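Local coordinates for fibrillarin-like rRNA/tRNA 2'-O-methyltransferase (Archaeoglobus fulgidus, PDB 1NT2), which transfers methyl groups from S-adenosylmethionine to specific ribose 2'-hydroxyls of rRNA and tRNA, at sites chosen by a guide RNA within box C/D ribonucleoprotein particles, at residues M46-H51 against M196-D201; E59-L64 against G82-V87; D128-D133 against G155-M160. One frame throughout, in Å; residues are numbered along the deposited sequence.

How the interactions relate
From the N terminus, residues 46-51 at the end of helix 42-48 open the loop that interaction 1 closes 145 residues later, at the connection between strands 188-194 and 202-209. Interactions 2 and 3 both nest inside that loop and follow each other in series. Interaction 2 closes first, joining strands 60-64 and 83-87 of a beta-alpha-beta unit, and interaction 3 then joins strands 127-132 and 155-162. They share one mixed sheet, in which 60-64 and 127-132 are neighbours, so the four strands run on as a parallel set: Leu64 N lies 2.7 Å from Tyr131 O. Interaction 1 touches interaction 3 where Met46 packs on Val158, setting helix 42-48 against the sheet.

Interaction 1: residues M46-H51 against M196-D201; sequences MILKGH and MPYHRD
Apolar packing joins Leu48, on helix 42-48, to Tyr198, in the loop linking strands 188-194 and 202-209. The two side chains cross at about a right angle, and methyl CD1 of Leu48 meets the phenol end of the tyrosine, 3.6 Å from OH and 3.8 Å from CZ. Pro197 CB lies over one face of the same ring, offset toward the rim, while Trp39, Pro38 and Ala45 add further contacts around Tyr198.

The second kind of contact is made by the end of the Lys49 side chain, CE and NZ. The chain leaves beside the backbone N, bends at chi2 (-64°) and then runs extended, so that its tip meets that of Pro197. CE sits 3.6 Å from Met196 N and near the plane of the Tyr198 ring, at its edge, and NZ comes within 3.8 Å of Met196 CB. An alanine in place of Lys49 lacks the CE and NZ that meet Met196 and Pro197, and would probably hold the loop less firmly against residues 46-51. Gly50, with positive phi, turns the chain out of the helix directly afterwards.

No hydrogen bond or salt bridge crosses between the segments, so what they contribute to each other is van der Waals contact, the lysine taking part through CE and NZ without a polar bond to residues 196-201.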
loop_
_atom_site.group_PDB
_atom_site.type_symbol
_atom_site.label_atom_id
_atom_site.label_comp_id
_atom_site.label_asym_id
_atom_site.label_seq_id
_atom_site.Cartn_x
_atom_site.Cartn_y
_atom_site.Cartn_z
ATOM N N MET A 46 -24.113 40.107 23.738
ATOM C CA MET A 46 -24.435 39.816 25.135
ATOM C C MET A 46 -24.981 41.077 25.788
ATOM O O MET A 46 -25.960 41.036 26.536
ATOM C CB MET A 46 -23.189 39.361 25.901
ATOM C CG MET A 46 -23.432 39.212 27.397
ATOM S SD MET A 46 -21.900 39.289 28.332
ATOM C CE MET A 46 -21.327 40.966 27.909
ATOM N N ILE A 47 -24.317 42.194 25.512
ATOM C CA ILE A 47 -24.729 43.480 26.043
ATOM C C ILE A 47 -26.178 43.724 25.631
ATOM O O ILE A 47 -27.031 43.972 26.483
ATOM C CB ILE A 47 -23.833 44.611 25.497
ATOM C CG1 ILE A 47 -22.464 44.553 26.171
ATOM C CG2 ILE A 47 -24.481 45.961 25.722
ATOM C CD1 ILE A 47 -21.500 45.582 25.646
ATOM N N LEU A 48 -26.459 43.632 24.331
ATOM C CA LEU A 48 -27.818 43.849 23.838
ATOM C C LEU A 48 -28.817 42.866 24.420
ATOM O O LEU A 48 -29.951 43.243 24.709
ATOM C CB LEU A 48 -27.870 43.765 22.318
ATOM C CG LEU A 48 -27.037 44.797 21.566
ATOM C CD1 LEU A 48 -27.321 44.653 20.085
ATOM C CD2 LEU A 48 -27.363 46.208 22.041
ATOM N N LYS A 49 -28.403 41.611 24.583
ATOM C CA LYS A 49 -29.277 40.581 25.144
ATOM C C LYS A 49 -29.696 40.929 26.557
ATOM O O LYS A 49 -30.580 40.285 27.122
ATOM C CB LYS A 49 -28.579 39.219 25.170
ATOM C CG LYS A 49 -28.659 38.459 23.884
ATOM C CD LYS A 49 -30.092 38.112 23.565
ATOM C CE LYS A 49 -30.222 37.705 22.112
ATOM N NZ LYS A 49 -31.601 37.282 21.788
ATOM N N GLY A 50 -29.039 41.939 27.126
ATOM C CA GLY A 50 -29.349 42.373 28.477
ATOM C C GLY A 50 -28.128 42.492 29.368
ATOM O O GLY A 50 -27.503 43.555 29.444
ATOM N N HIS A 51 -27.796 41.387 30.034
ATOM C CA HIS A 51 -26.661 41.294 30.951
ATOM C C HIS A 51 -25.411 42.032 30.467
ATOM O O HIS A 51 -24.946 41.816 29.346
ATOM C CB HIS A 51 -26.342 39.818 31.194
ATOM C CG HIS A 51 -25.309 39.582 32.251
ATOM N ND1 HIS A 51 -24.004 40.011 32.130
ATOM C CD2 HIS A 51 -25.386 38.945 33.442
ATOM C CE1 HIS A 51 -23.320 39.641 33.199
ATOM N NE2 HIS A 51 -24.136 38.991 34.010
ATOM N N MET A 196 -29.402 34.494 20.718
ATOM C CA MET A 196 -30.324 34.044 19.686
ATOM C C MET A 196 -30.430 34.790 18.353
ATOM O O MET A 196 -30.256 34.171 17.297
ATOM C CB MET A 196 -31.713 33.821 20.286
ATOM C CG MET A 196 -32.353 32.521 19.769
ATOM S SD MET A 196 -31.114 31.247 19.222
ATOM C CE MET A 196 -31.237 31.390 17.423
ATOM N N PRO A 197 -30.748 36.097 18.352
ATOM C CA PRO A 197 -30.797 36.663 16.997
ATOM C C PRO A 197 -29.405 36.718 16.342
ATOM O O PRO A 197 -29.167 36.145 15.268
ATOM C CB PRO A 197 -31.381 38.053 17.229
ATOM C CG PRO A 197 -32.304 37.828 18.361
ATOM C CD PRO A 197 -31.492 36.948 19.290
ATOM N N TYR A 198 -28.487 37.390 17.031
ATOM C CA TYR A 198 -27.123 37.599 16.570
ATOM C C TYR A 198 -26.264 36.368 16.309
ATOM O O TYR A 198 -25.586 36.304 15.283
ATOM C CB TYR A 198 -26.443 38.537 17.554
ATOM C CG TYR A 198 -27.290 39.763 17.778
ATOM C CD1 TYR A 198 -27.356 40.770 16.817
ATOM C CD2 TYR A 198 -28.104 39.875 18.900
ATOM C CE1 TYR A 198 -28.216 41.851 16.967
ATOM C CE2 TYR A 198 -28.968 40.951 19.055
ATOM C CZ TYR A 198 -29.018 41.933 18.084
ATOM O OH TYR A 198 -29.878 42.994 18.220
ATOM N N HIS A 199 -26.287 35.399 17.222
ATOM C CA HIS A 199 -25.508 34.173 17.057
ATOM C C HIS A 199 -26.322 32.944 17.407
ATOM O O HIS A 199 -26.261 32.455 18.527
ATOM C CB HIS A 199 -24.254 34.239 17.917
ATOM C CG HIS A 199 -23.362 35.382 17.559
ATOM N ND1 HIS A 199 -23.693 36.693 17.823
ATOM C CD2 HIS A 199 -22.187 35.419 16.888
ATOM C CE1 HIS A 199 -22.762 37.490 17.331
ATOM N NE2 HIS A 199 -21.837 36.742 16.758
ATOM N N ARG A 200 -27.068 32.444 16.425
ATOM C CA ARG A 200 -27.950 31.295 16.604
ATOM C C ARG A 200 -27.339 29.978 17.098
ATOM O O ARG A 200 -27.969 28.931 16.971
ATOM C CB ARG A 200 -28.722 31.011 15.300
ATOM C CG ARG A 200 -29.654 32.125 14.806
ATOM C CD ARG A 200 -30.920 31.537 14.141
ATOM N NE ARG A 200 -30.661 30.762 12.918
ATOM C CZ ARG A 200 -31.570 30.013 12.284
ATOM N NH1 ARG A 200 -32.813 29.920 12.745
ATOM N NH2 ARG A 200 -31.241 29.358 11.176
ATOM N N ASP A 201 -26.141 30.007 17.669
ATOM C CA ASP A 201 -25.537 28.762 18.150
ATOM C C ASP A 201 -24.718 28.950 19.430
ATOM O O ASP A 201 -24.328 27.975 20.073
ATOM C CB ASP A 201 -24.653 28.160 17.048
ATOM C CG ASP A 201 -24.515 26.632 17.154
ATOM O OD1 ASP A 201 -24.090 26.136 18.225
ATOM O OD2 ASP A 201 -24.827 25.934 16.154
#

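Interaction 2: residues E59-L64 against G82-V87; sequences ERVLYL and GIIYAV
Tyr85 carries CG anti to its carbonyl carbon (chi1 -62°), whereas Leu62 carries CG anti to its backbone N (chi1 174°), and the two side chains consequently cross at about a right angle on one face of the sheet. The strands concerned, 60-64 and 83-87, are the parallel pair of a beta-alpha-beta crossover through helix 70-78, part of the Rossmann-like methyltransferase fold. In the crossing, Leu62 CD1 reaches Tyr85 CB at 4.0 Å and leans on the backbone at Tyr85 O, 3.6 Å away. The Tyr85 ring meets Val61 O at its edge, CD1 standing 3.6 Å from that oxygen, and its hydroxyl is hydrogen-bonded to Glu125. Further along the same face Leu64 and Val87 lie side by side, pointing the same way, and touch through CD2 and CG2. Tyr51 of the partner protein chain packs on Ile83 and Tyr85 and hydrogen-bonds to Arg60 NE, so this face also takes part in the assembly.

The opposite face bears Val61, Tyr63, Ile84 and Ala86. Val61 CB meets Ile84 CG1 at 4.2 Å, and Tyr63 CB lies 4.3 Å from Ile84 CG2. Beyond CB the Tyr63 side chain leads away from strand 83-87 to touch Thr71 of helix 70-78 and the bound S-adenosylmethionine; this half of the pair thereby reaches the cofactor pocket.

Five backbone hydrogen bonds stitch the strands in parallel register. Four donors approach nearly along the C=O axis, including Tyr85 N on Val61 O at 2.7 Å. The exception is Tyr63 N, which donates to Tyr85 O over 3.2 Å from a position 52° out of the carbonyl plane.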
loop_
_atom_site.group_PDB
_atom_site.type_symbol
_atom_site.label_atom_id
_atom_site.label_comp_id
_atom_site.label_asym_id
_atom_site.label_seq_id
_atom_site.Cartn_x
_atom_site.Cartn_y
_atom_site.Cartn_z
ATOM N N GLU A 59 -8.411 48.142 34.122
ATOM C CA GLU A 59 -8.557 46.693 34.212
ATOM C C GLU A 59 -7.474 45.909 33.452
ATOM O O GLU A 59 -6.930 46.380 32.447
ATOM C CB GLU A 59 -9.932 46.289 33.695
ATOM C CG GLU A 59 -10.695 45.346 34.604
ATOM C CD GLU A 59 -11.757 46.056 35.428
ATOM O OE1 GLU A 59 -12.021 47.241 35.156
ATOM O OE2 GLU A 59 -12.341 45.432 36.341
ATOM N N ARG A 60 -7.165 44.711 33.951
ATOM C CA ARG A 60 -6.166 43.829 33.339
ATOM C C ARG A 60 -6.892 42.684 32.663
ATOM O O ARG A 60 -7.313 41.730 33.329
ATOM C CB ARG A 60 -5.207 43.255 34.394
ATOM C CG ARG A 60 -3.871 43.981 34.490
ATOM C CD ARG A 60 -4.069 45.418 34.926
ATOM N NE ARG A 60 -2.970 46.288 34.515
ATOM C CZ ARG A 60 -3.065 47.614 34.454
ATOM N NH1 ARG A 60 -4.211 48.201 34.781
ATOM N NH2 ARG A 60 -2.027 48.350 34.057
ATOM N N VAL A 61 -7.011 42.765 31.339
ATOM C CA VAL A 61 -7.724 41.748 30.570
ATOM C C VAL A 61 -6.920 40.703 29.792
ATOM O O VAL A 61 -5.932 41.006 29.108
ATOM C CB VAL A 61 -8.685 42.412 29.578
ATOM C CG1 VAL A 61 -9.670 41.390 29.055
ATOM C CG2 VAL A 61 -9.397 43.557 30.249
ATOM N N LEU A 62 -7.382 39.462 29.909
ATOM C CA LEU A 62 -6.795 38.329 29.211
ATOM C C LEU A 62 -7.884 37.849 28.270
ATOM O O LEU A 62 -8.921 37.340 28.716
ATOM C CB LEU A 62 -6.445 37.193 30.175
ATOM C CG LEU A 62 -5.959 35.919 29.474
ATOM C CD1 LEU A 62 -4.607 36.197 28.851
ATOM C CD2 LEU A 62 -5.894 34.751 30.449
ATOM N N TYR A 63 -7.646 38.018 26.974
ATOM C CA TYR A 63 -8.603 37.617 25.949
ATOM C C TYR A 63 -8.106 36.346 25.254
ATOM O O TYR A 63 -7.029 36.330 24.650
ATOM C CB TYR A 63 -8.768 38.774 24.947
ATOM C CG TYR A 63 -9.909 38.645 23.953
ATOM C CD1 TYR A 63 -9.931 37.615 23.015
ATOM C CD2 TYR A 63 -10.936 39.590 23.908
ATOM C CE1 TYR A 63 -10.941 37.525 22.057
ATOM C CE2 TYR A 63 -11.952 39.509 22.943
ATOM C CZ TYR A 63 -11.944 38.470 22.023
ATOM O OH TYR A 63 -12.929 38.349 21.070
ATOM N N LEU A 64 -8.876 35.271 25.368
ATOM C CA LEU A 64 -8.508 34.017 24.728
ATOM C C LEU A 64 -9.324 33.784 23.445
ATOM O O LEU A 64 -10.426 33.224 23.486
ATOM C CB LEU A 64 -8.721 32.862 25.693
ATOM C CG LEU A 64 -7.893 32.922 26.969
ATOM C CD1 LEU A 64 -8.308 31.764 27.872
ATOM C CD2 LEU A 64 -6.421 32.839 26.639
ATOM N N GLY A 82 -6.486 50.299 31.025
ATOM C CA GLY A 82 -6.075 48.968 31.438
ATOM C C GLY A 82 -5.185 48.371 30.364
ATOM O O GLY A 82 -4.644 49.109 29.536
ATOM N N ILE A 83 -5.023 47.049 30.371
ATOM C CA ILE A 83 -4.190 46.394 29.362
ATOM C C ILE A 83 -4.808 45.064 28.915
ATOM O O ILE A 83 -5.357 44.318 29.727
ATOM C CB ILE A 83 -2.736 46.185 29.885
ATOM C CG1 ILE A 83 -1.756 46.322 28.725
ATOM C CG2 ILE A 83 -2.579 44.820 30.534
ATOM C CD1 ILE A 83 -1.893 47.636 27.999
ATOM N N ILE A 84 -4.719 44.779 27.618
ATOM C CA ILE A 84 -5.292 43.565 27.051
ATOM C C ILE A 84 -4.269 42.587 26.490
ATOM O O ILE A 84 -3.555 42.919 25.544
ATOM C CB ILE A 84 -6.251 43.912 25.905
ATOM C CG1 ILE A 84 -7.385 44.792 26.426
ATOM C CG2 ILE A 84 -6.796 42.637 25.277
ATOM C CD1 ILE A 84 -8.343 45.256 25.345
ATOM N N TYR A 85 -4.207 41.381 27.056
ATOM C CA TYR A 85 -3.278 40.353 26.565
ATOM C C TYR A 85 -4.064 39.449 25.620
ATOM O O TYR A 85 -4.592 38.421 26.035
ATOM C CB TYR A 85 -2.712 39.500 27.715
ATOM C CG TYR A 85 -1.883 40.242 28.756
ATOM C CD1 TYR A 85 -2.460 40.704 29.935
ATOM C CD2 TYR A 85 -0.518 40.455 28.571
ATOM C CE1 TYR A 85 -1.700 41.356 30.904
ATOM C CE2 TYR A 85 0.248 41.106 29.534
ATOM C CZ TYR A 85 -0.351 41.552 30.697
ATOM O OH TYR A 85 0.399 42.187 31.665
ATOM N N ALA A 86 -4.142 39.830 24.352
ATOM C CA ALA A 86 -4.903 39.049 23.393
ATOM C C ALA A 86 -4.114 37.894 22.792
ATOM O O ALA A 86 -3.063 38.106 22.194
ATOM C CB ALA A 86 -5.414 39.959 22.300
ATOM N N VAL A 87 -4.634 36.676 22.954
ATOM C CA VAL A 87 -3.988 35.466 22.426
ATOM C C VAL A 87 -4.764 34.840 21.253
ATOM O O VAL A 87 -5.982 34.663 21.322
ATOM C CB VAL A 87 -3.814 34.383 23.526
ATOM C CG1 VAL A 87 -3.231 35.007 24.783
ATOM C CG2 VAL A 87 -5.140 33.711 23.819
#

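Interaction 3: residues D128-D133 against G155-M160; sequences DLIYQD and GEVVIM. With SAM (S-adenosylmethionine), chain C.
Strands 129-132 and 155-160 run parallel, their axes 5° apart in direction, linked by five backbone hydrogen bonds of which Met160 N to Gln132 O (2.7 Å) is the shortest.

On one face the Tyr131 side chain swings its ring, with CG anti to the backbone N, across the neighbouring strand. Val158 CB lies in the ring plane at its edge, 3.6 Å from CD1, while CG2 of the same valine packs on Leu129 CD1. The far end of the tyrosine meets Met160: OH is 3.4 Å from CG, and SD stands 5.5 Å from the ring centroid in an oblique Met-aromatic contact, the methionine chain being folded at chi2 and chi3. On the other face Ile130 lies alongside Val157, CB to CG1 at 3.4 Å. Gln132 is paired in the same way with Ile159, whose CD1 sits 3.4 Å from the amide oxygen OE1.

Asp133, which follows Gln132, turns this pair toward the methyl donor. Its OD2 accepts a weak hydrogen bond from the amino N of S-adenosylmethionine at 3.3 Å and also forms a salt bridge with Lys42, and two such positive neighbours would probably favour the ionised carboxylate. OD1 lies 3.3 Å from CE, the methyl carbon of the ligand, which places the acid beside the group to be transferred.

Strand 60-64 adjoins this pair on one side, with Tyr63 edge-to-face on Tyr131, and strand 202-209 on the other. Helix 139-150 covers the Ile130, Gln132 and Ile159 face, and Met46 of helix 42-48 rests on Val158 across the opposite one.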
loop_
_atom_site.group_PDB
_atom_site.type_symbol
_atom_site.label_atom_id
_atom_site.label_comp_id
_atom_site.label_asym_id
_atom_site.label_seq_id
_atom_site.Cartn_x
_atom_site.Cartn_y
_atom_site.Cartn_z
ATOM N N ASP A 128 -7.850 40.563 35.905
ATOM C CA ASP A 128 -9.126 40.833 36.577
ATOM C C ASP A 128 -10.306 40.131 35.908
ATOM O O ASP A 128 -11.396 40.012 36.486
ATOM C CB ASP A 128 -9.399 42.335 36.580
ATOM C CG ASP A 128 -8.259 43.131 37.167
ATOM O OD1 ASP A 128 -7.834 42.796 38.294
ATOM O OD2 ASP A 128 -7.801 44.094 36.508
ATOM N N LEU A 129 -10.080 39.688 34.673
ATOM C CA LEU A 129 -11.104 39.001 33.890
ATOM C C LEU A 129 -10.537 38.300 32.658
ATOM O O LEU A 129 -9.683 38.850 31.945
ATOM C CB LEU A 129 -12.200 39.989 33.475
ATOM C CG LEU A 129 -12.864 39.789 32.115
ATOM C CD1 LEU A 129 -14.362 39.977 32.230
ATOM C CD2 LEU A 129 -12.254 40.761 31.121
ATOM N N ILE A 130 -11.018 37.077 32.430
ATOM C CA ILE A 130 -10.592 36.280 31.291
ATOM C C ILE A 130 -11.770 36.153 30.348
ATOM O O ILE A 130 -12.754 35.490 30.682
ATOM C CB ILE A 130 -10.215 34.849 31.680
ATOM C CG1 ILE A 130 -9.363 34.836 32.943
ATOM C CG2 ILE A 130 -9.440 34.212 30.547
ATOM C CD1 ILE A 130 -9.063 33.434 33.452
ATOM N N TYR A 131 -11.678 36.788 29.180
ATOM C CA TYR A 131 -12.744 36.710 28.180
ATOM C C TYR A 131 -12.350 35.625 27.189
ATOM O O TYR A 131 -11.265 35.678 26.603
ATOM C CB TYR A 131 -12.913 38.045 27.437
ATOM C CG TYR A 131 -14.018 38.026 26.402
ATOM C CD1 TYR A 131 -15.342 37.767 26.765
ATOM C CD2 TYR A 131 -13.737 38.209 25.052
ATOM C CE1 TYR A 131 -16.356 37.682 25.803
ATOM C CE2 TYR A 131 -14.741 38.128 24.078
ATOM C CZ TYR A 131 -16.046 37.862 24.458
ATOM O OH TYR A 131 -17.032 37.755 23.499
ATOM N N GLN A 132 -13.212 34.627 27.018
ATOM C CA GLN A 132 -12.902 33.561 26.081
ATOM C C GLN A 132 -14.001 33.376 25.045
ATOM O O GLN A 132 -15.195 33.327 25.362
ATOM C CB GLN A 132 -12.655 32.236 26.805
ATOM C CG GLN A 132 -11.784 31.273 25.996
ATOM C CD GLN A 132 -11.758 29.871 26.576
ATOM O OE1 GLN A 132 -12.727 29.118 26.458
ATOM N NE2 GLN A 132 -10.650 29.514 27.218
ATOM N N ASP A 133 -13.560 33.273 23.795
ATOM C CA ASP A 133 -14.428 33.101 22.642
ATOM C C ASP A 133 -13.724 32.100 21.742
ATOM O O ASP A 133 -13.483 32.372 20.570
ATOM C CB ASP A 133 -14.572 34.436 21.909
ATOM C CG ASP A 133 -15.703 34.440 20.914
ATOM O OD1 ASP A 133 -15.937 33.385 20.289
ATOM O OD2 ASP A 133 -16.339 35.508 20.754
ATOM N N GLY A 155 -11.918 37.157 40.730
ATOM C CA GLY A 155 -11.859 37.755 39.413
ATOM C C GLY A 155 -13.042 37.200 38.647
ATOM O O GLY A 155 -13.642 36.209 39.067
ATOM N N GLU A 156 -13.384 37.816 37.522
ATOM C CA GLU A 156 -14.527 37.354 36.752
ATOM C C GLU A 156 -14.202 36.961 35.308
ATOM O O GLU A 156 -13.247 37.464 34.710
ATOM C CB GLU A 156 -15.620 38.430 36.779
ATOM C CG GLU A 156 -15.107 39.846 36.510
ATOM C CD GLU A 156 -16.197 40.910 36.599
ATOM O OE1 GLU A 156 -16.728 41.149 37.709
ATOM O OE2 GLU A 156 -16.518 41.510 35.549
ATOM N N VAL A 157 -15.004 36.051 34.759
ATOM C CA VAL A 157 -14.814 35.592 33.387
ATOM C C VAL A 157 -16.105 35.554 32.585
ATOM O O VAL A 157 -17.193 35.383 33.127
ATOM C CB VAL A 157 -14.183 34.162 33.311
ATOM C CG1 VAL A 157 -12.767 34.186 33.844
ATOM C CG2 VAL A 157 -15.036 33.159 34.072
ATOM N N VAL A 158 -15.952 35.727 31.277
ATOM C CA VAL A 158 -17.056 35.686 30.328
ATOM C C VAL A 158 -16.555 34.718 29.267
ATOM O O VAL A 158 -15.453 34.872 28.734
ATOM C CB VAL A 158 -17.315 37.058 29.665
ATOM C CG1 VAL A 158 -18.624 37.023 28.912
ATOM C CG2 VAL A 158 -17.321 38.155 30.714
ATOM N N ILE A 159 -17.352 33.710 28.969
ATOM C CA ILE A 159 -16.930 32.737 27.992
ATOM C C ILE A 159 -18.055 32.455 27.016
ATOM O O ILE A 159 -19.181 32.156 27.423
ATOM C CB ILE A 159 -16.502 31.429 28.694
ATOM C CG1 ILE A 159 -15.929 30.440 27.676
ATOM C CG2 ILE A 159 -17.688 30.834 29.439
ATOM C CD1 ILE A 159 -15.545 29.088 28.273
ATOM N N MET A 160 -17.757 32.571 25.726
ATOM C CA MET A 160 -18.755 32.300 24.705
ATOM C C MET A 160 -18.661 30.808 24.349
ATOM O O MET A 160 -17.572 30.228 24.326
ATOM C CB MET A 160 -18.510 33.181 23.477
ATOM C CG MET A 160 -18.475 34.694 23.754
ATOM S SD MET A 160 -19.826 35.373 24.777
ATOM C CE MET A 160 -21.249 34.780 23.904
HETATM N N SAM C . -15.057 37.123 18.122
HETATM C CA SAM C . -14.115 36.744 17.038
HETATM C C SAM C . -14.154 37.764 15.908
HETATM O O SAM C . -14.915 38.721 16.019
HETATM O OXT SAM C . -13.376 37.541 14.916
HETATM C CB SAM C . -14.455 35.316 16.524
HETATM C CG SAM C . -13.597 34.294 17.261
HETATM S SD SAM C . -13.726 32.494 16.858
HETATM C CE SAM C . -15.333 31.903 17.411
HETATM C "C5'" SAM C . -12.587 31.672 17.896
HETATM C "C4'" SAM C . -11.128 32.005 17.685
HETATM O "O4'" SAM C . -10.403 31.233 18.646
HETATM C "C3'" SAM C . -10.567 31.568 16.332
HETATM O "O3'" SAM C . -10.230 32.821 15.678
HETATM C "C2'" SAM C . -9.279 30.805 16.608
HETATM O "O2'" SAM C . -8.097 31.048 15.869
HETATM C "C1'" SAM C . -9.137 30.917 18.138
HETATM N N9 SAM C . -8.688 29.698 18.786
HETATM C C8 SAM C . -9.293 28.469 18.844
HETATM N N7 SAM C . -8.627 27.584 19.523
HETATM C C5 SAM C . -7.500 28.269 19.947
HETATM C C6 SAM C . -6.373 27.886 20.735
HETATM N N6 SAM C . -6.236 26.644 21.236
HETATM N N1 SAM C . -5.385 28.821 20.991
HETATM C C2 SAM C . -5.534 30.076 20.479
HETATM N N3 SAM C . -6.559 30.546 19.727
HETATM C C4 SAM C . -7.519 29.579 19.495
#